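Local coordinates for ABC transporter (Thermotoga maritima, PDB 1JI0), which binds ATP in an ABC-type nucleotide-binding domain and probably hydrolyses it to power the uptake of branched-chain amino acids across the membrane, at residues A[12-22]-A[43-51]; A[158-168]-A[190-198]. All coordinates share one frame; numbering follows the deposited sequence.

How the contacts relate
Both contacts are largely buried and both touch the same ATP, yet one joins a hairpin to a helix and the other two strands of a single sheet. Contact 1 lies about 17 Å from the centre of the chain and sets the hairpin of the antiparallel sheet against the P-loop helix 45-52; its chemistry is methyl packing, with the ribose and phosphates of the nucleotide along one margin. Contact 2 sits near the centre of the chain, where two parallel strands of the mixed sheet are joined by a backbone ladder that ends in acidic side chains. Helix 45-52 joins the two: Leu49 packs on Met162 and Val195, while Thr46 and Asp164 probably share a hydrogen bond.

Contact 1: A[12-22]-A[43-51]; sequences LHVYYGAIHAI and AGKTTTLSA. With ATP (adenosine-5'-triphosphate), chain B.
Thr47 packs its methyl against Val14 and turns its hydroxyl to the nucleotide. From a CB that lies near the α-phosphate, OG1 goes on to donate a 2.7 Å hydrogen bond to O2A of ATP, an oxygen whose modelled place is less certain. The methyl goes the other way: with CG2 anti to the backbone N, it reaches into the hairpin, 3.5 Å from Val14 CG1 and 3.9 Å from both Ala21 CB and Ile22 CG1. Ala21 and Ile22 both face Val14 in a classic beta bulge, which brings these two consecutive residues together against the first turns of the helix. Ile22 CD1 ends 3.3 Å from Gly44 O, a carbonyl gripped from opposite faces by Thr48 N and Thr48 OG1. The backbone angles of Gly44 by themselves call for glycine. One turn beyond Thr47, Ala51 CB fits beside Val14 CG2 and Leu12 CD2.

Tyr16, its ring set by a chi1 of 69° between backbone N and carbonyl carbon, presents its edge to the ribose O4', while Thr47 OG1 approaches the ring obliquely at CE2. Ile19 sets CD1 over one ring face, toward its rim, and brings CG2 to 3.6 Å from N3 of the adenine. An alanine in place of Tyr16 would take away this ring, and Ile19 and the ribose would probably lose the surface that lies against them.

Beyond the hairpin the Walker A residues grip the phosphates, Lys45 NZ bonding O1B at 2.8 Å. Helix 45-52 thus runs between two sheets: strands 5-16 and 19-23 pack on it here, Thr48 also touches strand 25-30, and Leu49 turns to strands 160-164 and 192-196 of the mixed sheet.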
loop_
_atom_site.group_PDB
_atom_site.type_symbol
_atom_site.label_atom_id
_atom_site.label_comp_id
_atom_site.label_asym_id
_atom_site.label_seq_id
_atom_site.Cartn_x
_atom_site.Cartn_y
_atom_site.Cartn_z
ATOM N N LEU A 12 5.044 -17.134 -6.042
ATOM C CA LEU A 12 3.656 -16.838 -6.364
ATOM C C LEU A 12 3.380 -16.850 -7.860
ATOM O O LEU A 12 4.125 -16.266 -8.644
ATOM C CB LEU A 12 3.262 -15.471 -5.797
ATOM C CG LEU A 12 1.898 -14.902 -6.213
ATOM C CD1 LEU A 12 0.783 -15.808 -5.725
ATOM C CD2 LEU A 12 1.726 -13.497 -5.654
ATOM N N HIS A 13 2.300 -17.532 -8.237
ATOM C CA HIS A 13 1.863 -17.617 -9.628
ATOM C C HIS A 13 0.407 -17.200 -9.662
ATOM O O HIS A 13 -0.391 -17.652 -8.844
ATOM C CB HIS A 13 1.992 -19.047 -10.164
ATOM C CG HIS A 13 3.347 -19.365 -10.707
ATOM N ND1 HIS A 13 3.712 -19.082 -12.006
ATOM C CD2 HIS A 13 4.444 -19.890 -10.114
ATOM C CE1 HIS A 13 4.977 -19.417 -12.189
ATOM N NE2 HIS A 13 5.445 -19.910 -11.055
ATOM N N VAL A 14 0.060 -16.323 -10.596
ATOM C CA VAL A 14 -1.320 -15.882 -10.710
ATOM C C VAL A 14 -1.746 -15.906 -12.165
ATOM O O VAL A 14 -1.086 -15.331 -13.032
ATOM C CB VAL A 14 -1.518 -14.468 -10.144
ATOM C CG1 VAL A 14 -2.963 -14.024 -10.347
ATOM C CG2 VAL A 14 -1.177 -14.453 -8.656
ATOM N N TYR A 15 -2.852 -16.600 -12.418
ATOM C CA TYR A 15 -3.412 -16.735 -13.756
ATOM C C TYR A 15 -4.849 -16.263 -13.708
ATOM O O TYR A 15 -5.594 -16.633 -12.807
ATOM C CB TYR A 15 -3.438 -18.198 -14.195
ATOM C CG TYR A 15 -2.109 -18.901 -14.325
ATOM C CD1 TYR A 15 -1.499 -19.055 -15.571
ATOM C CD2 TYR A 15 -1.510 -19.508 -13.219
ATOM C CE1 TYR A 15 -0.333 -19.812 -15.713
ATOM C CE2 TYR A 15 -0.349 -20.260 -13.347
ATOM C CZ TYR A 15 0.233 -20.414 -14.594
ATOM O OH TYR A 15 1.357 -21.200 -14.726
ATOM N N TYR A 16 -5.242 -15.438 -14.666
ATOM C CA TYR A 16 -6.657 -15.096 -14.774
ATOM C C TYR A 16 -7.040 -14.697 -16.202
ATOM O O TYR A 16 -6.374 -13.912 -16.864
ATOM C CB TYR A 16 -6.948 -13.943 -13.812
ATOM C CG TYR A 16 -6.282 -12.698 -14.285
ATOM C CD1 TYR A 16 -6.886 -11.917 -15.267
ATOM C CD2 TYR A 16 -5.096 -12.264 -13.693
ATOM C CE1 TYR A 16 -6.318 -10.709 -15.646
ATOM C CE2 TYR A 16 -4.527 -11.057 -14.073
ATOM C CZ TYR A 16 -5.134 -10.280 -15.042
ATOM O OH TYR A 16 -4.590 -9.063 -15.405
ATOM N N GLY A 17 -8.139 -15.306 -16.688
ATOM C CA GLY A 17 -8.604 -14.991 -18.034
ATOM C C GLY A 17 -7.831 -15.777 -19.096
ATOM O O GLY A 17 -8.126 -16.924 -19.407
ATOM N N ALA A 18 -6.836 -15.097 -19.691
ATOM C CA ALA A 18 -6.021 -15.756 -20.705
ATOM C C ALA A 18 -4.528 -15.559 -20.437
ATOM O O ALA A 18 -3.676 -15.879 -21.256
ATOM C CB ALA A 18 -6.388 -15.173 -22.070
ATOM N N ILE A 19 -4.286 -14.845 -19.343
ATOM C CA ILE A 19 -2.939 -14.371 -19.069
ATOM C C ILE A 19 -2.335 -14.928 -17.790
ATOM O O ILE A 19 -3.029 -15.169 -16.804
ATOM C CB ILE A 19 -2.893 -12.816 -19.023
ATOM C CG1 ILE A 19 -3.783 -12.282 -17.903
ATOM C CG2 ILE A 19 -3.369 -12.243 -20.349
ATOM C CD1 ILE A 19 -3.145 -12.322 -16.537
ATOM N N HIS A 20 -1.028 -15.144 -17.841
ATOM C CA HIS A 20 -0.250 -15.641 -16.716
ATOM C C HIS A 20 0.387 -14.372 -16.134
ATOM O O HIS A 20 1.557 -14.085 -16.379
ATOM C CB HIS A 20 0.825 -16.592 -17.239
ATOM C CG HIS A 20 1.643 -17.236 -16.168
ATOM N ND1 HIS A 20 2.760 -17.996 -16.445
ATOM C CD2 HIS A 20 1.501 -17.252 -14.821
ATOM C CE1 HIS A 20 3.271 -18.451 -15.314
ATOM N NE2 HIS A 20 2.526 -18.015 -14.315
ATOM N N ALA A 21 -0.409 -13.616 -15.385
ATOM C CA ALA A 21 0.003 -12.350 -14.791
ATOM C C ALA A 21 1.273 -12.377 -13.941
ATOM O O ALA A 21 2.211 -11.630 -14.208
ATOM C CB ALA A 21 -1.145 -11.778 -13.983
ATOM N N ILE A 22 1.296 -13.217 -12.909
ATOM C CA ILE A 22 2.463 -13.321 -12.041
ATOM C C ILE A 22 3.090 -14.686 -12.264
ATOM O O ILE A 22 2.419 -15.705 -12.132
ATOM C CB ILE A 22 2.075 -13.163 -10.561
ATOM C CG1 ILE A 22 1.289 -11.866 -10.354
ATOM C CG2 ILE A 22 3.327 -13.150 -9.703
ATOM C CD1 ILE A 22 2.055 -10.607 -10.743
ATOM N N ALA A 43 2.719 -4.559 -15.441
ATOM C CA ALA A 43 3.747 -5.460 -14.937
ATOM C C ALA A 43 3.149 -6.524 -14.014
ATOM O O ALA A 43 3.699 -7.615 -13.877
ATOM C CB ALA A 43 4.818 -4.663 -14.196
ATOM N N GLY A 44 2.020 -6.201 -13.388
ATOM C CA GLY A 44 1.375 -7.141 -12.490
ATOM C C GLY A 44 1.357 -6.666 -11.048
ATOM O O GLY A 44 1.141 -7.452 -10.131
ATOM N N LYS A 45 1.568 -5.370 -10.848
ATOM C CA LYS A 45 1.599 -4.791 -9.508
ATOM C C LYS A 45 0.296 -4.916 -8.715
ATOM O O LYS A 45 0.308 -5.355 -7.566
ATOM C CB LYS A 45 2.017 -3.315 -9.596
ATOM C CG LYS A 45 3.395 -3.093 -10.202
ATOM C CD LYS A 45 3.780 -1.616 -10.203
ATOM C CE LYS A 45 2.793 -0.768 -10.995
ATOM N NZ LYS A 45 2.729 -1.166 -12.432
ATOM N N THR A 46 -0.818 -4.501 -9.312
ATOM C CA THR A 46 -2.126 -4.571 -8.658
ATOM C C THR A 46 -2.531 -6.025 -8.445
ATOM O O THR A 46 -3.145 -6.362 -7.437
ATOM C CB THR A 46 -3.221 -3.883 -9.504
ATOM O OG1 THR A 46 -2.986 -2.474 -9.525
ATOM C CG2 THR A 46 -4.610 -4.134 -8.913
ATOM N N THR A 47 -2.187 -6.878 -9.403
ATOM C CA THR A 47 -2.512 -8.290 -9.301
ATOM C C THR A 47 -1.809 -8.864 -8.071
ATOM O O THR A 47 -2.401 -9.631 -7.317
ATOM C CB THR A 47 -2.075 -9.051 -10.568
ATOM O OG1 THR A 47 -2.785 -8.532 -11.699
ATOM C CG2 THR A 47 -2.385 -10.546 -10.441
ATOM N N THR A 48 -0.555 -8.469 -7.855
ATOM C CA THR A 48 0.187 -8.959 -6.699
ATOM C C THR A 48 -0.534 -8.603 -5.409
ATOM O O THR A 48 -0.730 -9.465 -4.551
ATOM C CB THR A 48 1.620 -8.392 -6.665
ATOM O OG1 THR A 48 2.327 -8.848 -7.824
ATOM C CG2 THR A 48 2.360 -8.857 -5.411
ATOM N N LEU A 49 -0.946 -7.344 -5.278
ATOM C CA LEU A 49 -1.650 -6.898 -4.080
ATOM C C LEU A 49 -3.006 -7.583 -3.949
ATOM O O LEU A 49 -3.452 -7.891 -2.837
ATOM C CB LEU A 49 -1.874 -5.383 -4.102
ATOM C CG LEU A 49 -0.679 -4.429 -4.110
ATOM C CD1 LEU A 49 -1.191 -3.006 -3.992
ATOM C CD2 LEU A 49 0.255 -4.729 -2.955
ATOM N N SER A 50 -3.670 -7.798 -5.084
ATOM C CA SER A 50 -4.974 -8.449 -5.086
ATOM C C SER A 50 -4.837 -9.882 -4.602
ATOM O O SER A 50 -5.652 -10.352 -3.814
ATOM C CB SER A 50 -5.585 -8.433 -6.490
ATOM O OG SER A 50 -5.983 -7.116 -6.851
ATOM N N ALA A 51 -3.805 -10.574 -5.079
ATOM C CA ALA A 51 -3.574 -11.952 -4.673
ATOM C C ALA A 51 -3.372 -11.978 -3.160
ATOM O O ALA A 51 -4.020 -12.748 -2.447
ATOM C CB ALA A 51 -2.357 -12.510 -5.388
HETATM P PG ATP B . -2.233 -0.966 -11.973
HETATM O O1G ATP B . -2.439 0.339 -12.629
HETATM O O2G ATP B . -1.444 -0.916 -10.724
HETATM O O3G ATP B . -3.476 -1.817 -11.950
HETATM P PB ATP B . -0.388 -3.116 -12.767
HETATM O O1B ATP B . 0.909 -3.032 -13.509
HETATM O O2B ATP B . -0.354 -3.427 -11.349
HETATM O O3B ATP B . -1.195 -1.713 -12.964
HETATM P PA ATP B . -2.166 -5.392 -13.304
HETATM O O1A ATP B . -3.342 -5.030 -12.500
HETATM O O2A ATP B . -1.354 -6.556 -12.864
HETATM O O3A ATP B . -1.278 -4.089 -13.575
HETATM O "O5'" ATP B . -2.652 -5.626 -14.771
HETATM C "C5'" ATP B . -1.728 -5.955 -15.813
HETATM C "C4'" ATP B . -1.836 -7.379 -16.223
HETATM O "O4'" ATP B . -3.149 -7.554 -16.829
HETATM C "C3'" ATP B . -0.852 -7.741 -17.307
HETATM O "O3'" ATP B . -0.188 -8.973 -16.963
HETATM C "C2'" ATP B . -1.700 -7.848 -18.542
HETATM O "O2'" ATP B . -1.208 -8.766 -19.512
HETATM C "C1'" ATP B . -3.010 -8.410 -17.964
HETATM N N9 ATP B . -4.243 -8.294 -18.832
HETATM C C8 ATP B . -5.535 -8.012 -18.436
HETATM N N7 ATP B . -6.420 -7.982 -19.393
HETATM C C5 ATP B . -5.663 -8.267 -20.520
HETATM C C6 ATP B . -6.004 -8.394 -21.902
HETATM N N6 ATP B . -7.251 -8.233 -22.310
HETATM N N1 ATP B . -5.024 -8.687 -22.801
HETATM C C2 ATP B . -3.765 -8.849 -22.371
HETATM N N3 ATP B . -3.307 -8.759 -21.104
HETATM C C4 ATP B . -4.331 -8.459 -20.206
HETATM O O HOH W 1 1.971 -9.319 -15.834
#

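Contact 2: A[158-168]-A[190-198]; sequences PKLLMMDEPSL and TTILLVEQN. With ATP (adenosine-5'-triphosphate), chain B.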
loop_
_atom_site.group_PDB
_atom_site.type_symbol
_atom_site.label_atom_id
_atom_site.label_comp_id
_atom_site.label_asym_id
_atom_site.label_seq_id
_atom_site.Cartn_x
_atom_site.Cartn_y
_atom_site.Cartn_z
ATOM N N PRO A 158 -3.683 -0.945 11.010
ATOM C CA PRO A 158 -3.204 -2.046 10.164
ATOM C C PRO A 158 -1.913 -2.698 10.640
ATOM O O PRO A 158 -1.024 -2.028 11.160
ATOM C CB PRO A 158 -3.011 -1.383 8.795
ATOM C CG PRO A 158 -3.794 -0.093 8.883
ATOM C CD PRO A 158 -3.582 0.335 10.291
ATOM N N LYS A 159 -1.815 -4.011 10.466
ATOM C CA LYS A 159 -0.598 -4.719 10.831
ATOM C C LYS A 159 0.285 -4.649 9.590
ATOM O O LYS A 159 1.505 -4.808 9.657
ATOM C CB LYS A 159 -0.903 -6.174 11.198
ATOM C CG LYS A 159 -1.584 -6.325 12.551
ATOM C CD LYS A 159 -1.759 -7.780 12.931
ATOM C CE LYS A 159 -2.406 -7.911 14.305
ATOM N NZ LYS A 159 -2.471 -9.341 14.735
ATOM N N LEU A 160 -0.359 -4.403 8.453
ATOM C CA LEU A 160 0.320 -4.270 7.171
ATOM C C LEU A 160 -0.507 -3.313 6.321
ATOM O O LEU A 160 -1.673 -3.592 6.016
ATOM C CB LEU A 160 0.412 -5.623 6.468
ATOM C CG LEU A 160 1.434 -5.844 5.341
ATOM C CD1 LEU A 160 0.722 -6.440 4.155
ATOM C CD2 LEU A 160 2.144 -4.554 4.948
ATOM N N LEU A 161 0.080 -2.180 5.952
ATOM C CA LEU A 161 -0.636 -1.208 5.124
ATOM C C LEU A 161 -0.156 -1.329 3.681
ATOM O O LEU A 161 1.026 -1.098 3.390
ATOM C CB LEU A 161 -0.399 0.215 5.640
ATOM C CG LEU A 161 -0.969 1.393 4.831
ATOM C CD1 LEU A 161 -2.487 1.298 4.758
ATOM C CD2 LEU A 161 -0.561 2.716 5.487
HETATM N N MSE A 162 -1.062 -1.714 2.785
HETATM C CA MSE A 162 -0.734 -1.856 1.369
HETATM C C MSE A 162 -1.380 -0.693 0.625
HETATM O O MSE A 162 -2.515 -0.314 0.924
HETATM C CB MSE A 162 -1.254 -3.189 0.823
HETATM C CG MSE A 162 -0.742 -4.408 1.595
HETATM SE SE MSE A 162 -0.994 -6.086 0.691
HETATM C CE MSE A 162 0.654 -6.164 -0.269
HETATM N N MSE A 163 -0.654 -0.124 -0.334
HETATM C CA MSE A 163 -1.155 1.015 -1.093
HETATM C C MSE A 163 -0.837 0.839 -2.573
HETATM O O MSE A 163 0.309 0.572 -2.944
HETATM C CB MSE A 163 -0.518 2.303 -0.567
HETATM C CG MSE A 163 -0.657 2.512 0.934
HETATM SE SE MSE A 163 0.200 4.166 1.544
HETATM C CE MSE A 163 1.405 3.436 2.838
ATOM N N ASP A 164 -1.854 0.983 -3.415
ATOM C CA ASP A 164 -1.681 0.822 -4.852
ATOM C C ASP A 164 -1.690 2.188 -5.522
ATOM O O ASP A 164 -2.727 2.857 -5.590
ATOM C CB ASP A 164 -2.798 -0.062 -5.435
ATOM C CG ASP A 164 -2.493 -0.546 -6.845
ATOM O OD1 ASP A 164 -1.456 -0.152 -7.420
ATOM O OD2 ASP A 164 -3.289 -1.330 -7.393
ATOM N N GLU A 165 -0.515 2.589 -6.002
ATOM C CA GLU A 165 -0.304 3.862 -6.678
ATOM C C GLU A 165 -0.968 5.035 -5.977
ATOM O O GLU A 165 -1.826 5.701 -6.545
ATOM C CB GLU A 165 -0.789 3.768 -8.119
ATOM C CG GLU A 165 -0.274 2.528 -8.810
ATOM C CD GLU A 165 0.165 2.797 -10.216
ATOM O OE1 GLU A 165 0.846 3.822 -10.428
ATOM O OE2 GLU A 165 -0.160 1.988 -11.110
ATOM N N PRO A 166 -0.554 5.316 -4.735
ATOM C CA PRO A 166 -1.074 6.407 -3.903
ATOM C C PRO A 166 -0.917 7.796 -4.535
ATOM O O PRO A 166 -1.674 8.715 -4.216
ATOM C CB PRO A 166 -0.248 6.301 -2.620
ATOM C CG PRO A 166 0.249 4.888 -2.623
ATOM C CD PRO A 166 0.553 4.622 -4.057
ATOM N N SER A 167 0.061 7.951 -5.427
ATOM C CA SER A 167 0.300 9.253 -6.044
ATOM C C SER A 167 -0.177 9.387 -7.481
ATOM O O SER A 167 0.046 10.424 -8.112
ATOM C CB SER A 167 1.794 9.580 -6.000
ATOM O OG SER A 167 2.489 8.755 -6.914
ATOM N N LEU A 168 -0.833 8.358 -8.001
ATOM C CA LEU A 168 -1.314 8.381 -9.381
ATOM C C LEU A 168 -2.170 9.598 -9.704
ATOM O O LEU A 168 -3.125 9.895 -8.989
ATOM C CB LEU A 168 -2.120 7.112 -9.688
ATOM C CG LEU A 168 -2.617 6.946 -11.130
ATOM C CD1 LEU A 168 -1.441 6.996 -12.099
ATOM C CD2 LEU A 168 -3.359 5.622 -11.267
ATOM N N THR A 190 4.407 1.585 11.456
ATOM C CA THR A 190 3.604 0.852 10.491
ATOM C C THR A 190 4.392 0.255 9.320
ATOM O O THR A 190 5.157 0.945 8.654
ATOM C CB THR A 190 2.492 1.761 9.954
ATOM O OG1 THR A 190 1.758 2.301 11.061
ATOM C CG2 THR A 190 1.545 0.992 9.068
ATOM N N THR A 191 4.195 -1.036 9.081
ATOM C CA THR A 191 4.855 -1.738 7.988
ATOM C C THR A 191 4.045 -1.453 6.736
ATOM O O THR A 191 2.819 -1.579 6.744
ATOM C CB THR A 191 4.880 -3.254 8.249
ATOM O OG1 THR A 191 5.516 -3.500 9.507
ATOM C CG2 THR A 191 5.642 -3.976 7.148
ATOM N N ILE A 192 4.727 -1.069 5.664
ATOM C CA ILE A 192 4.063 -0.717 4.415
ATOM C C ILE A 192 4.566 -1.440 3.172
ATOM O O ILE A 192 5.771 -1.650 3.014
ATOM C CB ILE A 192 4.214 0.810 4.147
ATOM C CG1 ILE A 192 3.537 1.602 5.261
ATOM C CG2 ILE A 192 3.635 1.177 2.774
ATOM C CD1 ILE A 192 3.799 3.100 5.203
ATOM N N LEU A 193 3.633 -1.820 2.297
ATOM C CA LEU A 193 3.960 -2.435 1.010
ATOM C C LEU A 193 3.370 -1.440 0.015
ATOM O O LEU A 193 2.151 -1.298 -0.103
ATOM C CB LEU A 193 3.331 -3.827 0.831
ATOM C CG LEU A 193 3.719 -4.502 -0.502
ATOM C CD1 LEU A 193 5.197 -4.349 -0.750
ATOM C CD2 LEU A 193 3.400 -5.977 -0.487
ATOM N N LEU A 194 4.255 -0.734 -0.680
ATOM C CA LEU A 194 3.877 0.304 -1.619
ATOM C C LEU A 194 4.109 -0.075 -3.075
ATOM O O LEU A 194 5.234 -0.387 -3.470
ATOM C CB LEU A 194 4.679 1.569 -1.281
ATOM C CG LEU A 194 4.604 2.817 -2.157
ATOM C CD1 LEU A 194 3.226 3.475 -1.996
ATOM C CD2 LEU A 194 5.705 3.790 -1.750
ATOM N N VAL A 195 3.039 -0.058 -3.865
ATOM C CA VAL A 195 3.126 -0.350 -5.287
ATOM C C VAL A 195 3.039 1.004 -5.996
ATOM O O VAL A 195 2.124 1.784 -5.741
ATOM C CB VAL A 195 1.968 -1.250 -5.753
ATOM C CG1 VAL A 195 1.904 -1.254 -7.265
ATOM C CG2 VAL A 195 2.168 -2.671 -5.237
ATOM N N GLU A 196 3.990 1.285 -6.880
ATOM C CA GLU A 196 4.005 2.568 -7.570
ATOM C C GLU A 196 4.550 2.530 -8.981
ATOM O O GLU A 196 5.354 1.674 -9.342
ATOM C CB GLU A 196 4.816 3.595 -6.764
ATOM C CG GLU A 196 3.993 4.494 -5.856
ATOM C CD GLU A 196 3.128 5.472 -6.632
ATOM O OE1 GLU A 196 3.250 5.517 -7.873
ATOM O OE2 GLU A 196 2.332 6.200 -6.009
ATOM N N GLN A 197 4.081 3.475 -9.777
ATOM C CA GLN A 197 4.531 3.623 -11.146
ATOM C C GLN A 197 5.597 4.714 -11.053
ATOM O O GLN A 197 6.546 4.743 -11.835
ATOM C CB GLN A 197 3.369 4.062 -12.039
ATOM C CG GLN A 197 3.763 4.413 -13.457
ATOM C CD GLN A 197 2.606 4.265 -14.426
ATOM O OE1 GLN A 197 1.474 4.659 -14.127
ATOM N NE2 GLN A 197 2.883 3.697 -15.599
ATOM N N ASN A 198 5.429 5.603 -10.074
ATOM C CA ASN A 198 6.374 6.686 -9.834
ATOM C C ASN A 198 7.519 6.065 -9.044
ATOM O O ASN A 198 7.568 6.158 -7.821
ATOM C CB ASN A 198 5.704 7.803 -9.025
ATOM C CG ASN A 198 6.558 9.064 -8.939
ATOM O OD1 ASN A 198 6.036 10.166 -8.750
ATOM N ND2 ASN A 198 7.870 8.909 -9.068
HETATM P PG ATP B . -2.233 -0.966 -11.973
HETATM O O1G ATP B . -2.439 0.339 -12.629
HETATM O O2G ATP B . -1.444 -0.916 -10.724
HETATM O O3G ATP B . -3.476 -1.817 -11.950
HETATM P PB ATP B . -0.388 -3.116 -12.767
HETATM O O1B ATP B . 0.909 -3.032 -13.509
HETATM O O2B ATP B . -0.354 -3.427 -11.349
HETATM O O3B ATP B . -1.195 -1.713 -12.964
HETATM P PA ATP B . -2.166 -5.392 -13.304
HETATM O O1A ATP B . -3.342 -5.030 -12.500
HETATM O O2A ATP B . -1.354 -6.556 -12.864
HETATM O O3A ATP B . -1.278 -4.089 -13.575
HETATM O "O5'" ATP B . -2.652 -5.626 -14.771
HETATM C "C5'" ATP B . -1.728 -5.955 -15.813
HETATM C "C4'" ATP B . -1.836 -7.379 -16.223
HETATM O "O4'" ATP B . -3.149 -7.554 -16.829
HETATM C "C3'" ATP B . -0.852 -7.741 -17.307
HETATM O "O3'" ATP B . -0.188 -8.973 -16.963
HETATM C "C2'" ATP B . -1.700 -7.848 -18.542
HETATM O "O2'" ATP B . -1.208 -8.766 -19.512
HETATM C "C1'" ATP B . -3.010 -8.410 -17.964
HETATM N N9 ATP B . -4.243 -8.294 -18.832
HETATM C C8 ATP B . -5.535 -8.012 -18.436
HETATM N N7 ATP B . -6.420 -7.982 -19.393
HETATM C C5 ATP B . -5.663 -8.267 -20.520
HETATM C C6 ATP B . -6.004 -8.394 -21.902
HETATM N N6 ATP B . -7.251 -8.233 -22.310
HETATM N N1 ATP B . -5.024 -8.687 -22.801
HETATM C C2 ATP B . -3.765 -8.849 -22.371
HETATM N N3 ATP B . -3.307 -8.759 -21.104
HETATM C C4 ATP B . -4.331 -8.459 -20.206
HETATM O O HOH W 2 1.861 -1.830 10.692
HETATM O O HOH W 3 1.324 6.282 -9.523
#
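Glu196 OE2 takes two hydrogen bonds from Ser167, one from N at 2.9 Å, nearly along the carboxylate C-O axis, and one from OG at 2.7 Å, from above the carboxylate plane. The other oxygen, OE1, accepts the backbone N-H groups of Gln197 and Asn198 from opposite faces, and a water links it to Glu165 OE1. The carboxylate thereby ties the turn after strand 160-164 to the residues that follow Val195.

Five backbone bonds, from Leu161 N to Thr191 O through to Glu165 N to Val195 O, zip the strands in parallel. Met162, Leu193, Asp164 and Val195 share the sheet face met by helix 45-52. Leu161, Ile192, Met163 and Leu194 line the other, where Pro166 CG presses to 3.4 Å from Leu194 CD1 and helix 172-187, the crossover of this beta-alpha-beta unit, packs on Met163 and Pro166.

At the C-terminal end of strand 160-164, Asp164 OD2 probably shares a hydrogen bond with Thr46 OG1 of the P-loop, and Glu165 OE2 comes within 3.2 Å of ATP O1G. This Asp-Glu pair matches the Walker B end of ABC ATPases, and the parallel ladder thus ends where two acids lie beside the γ-phosphate.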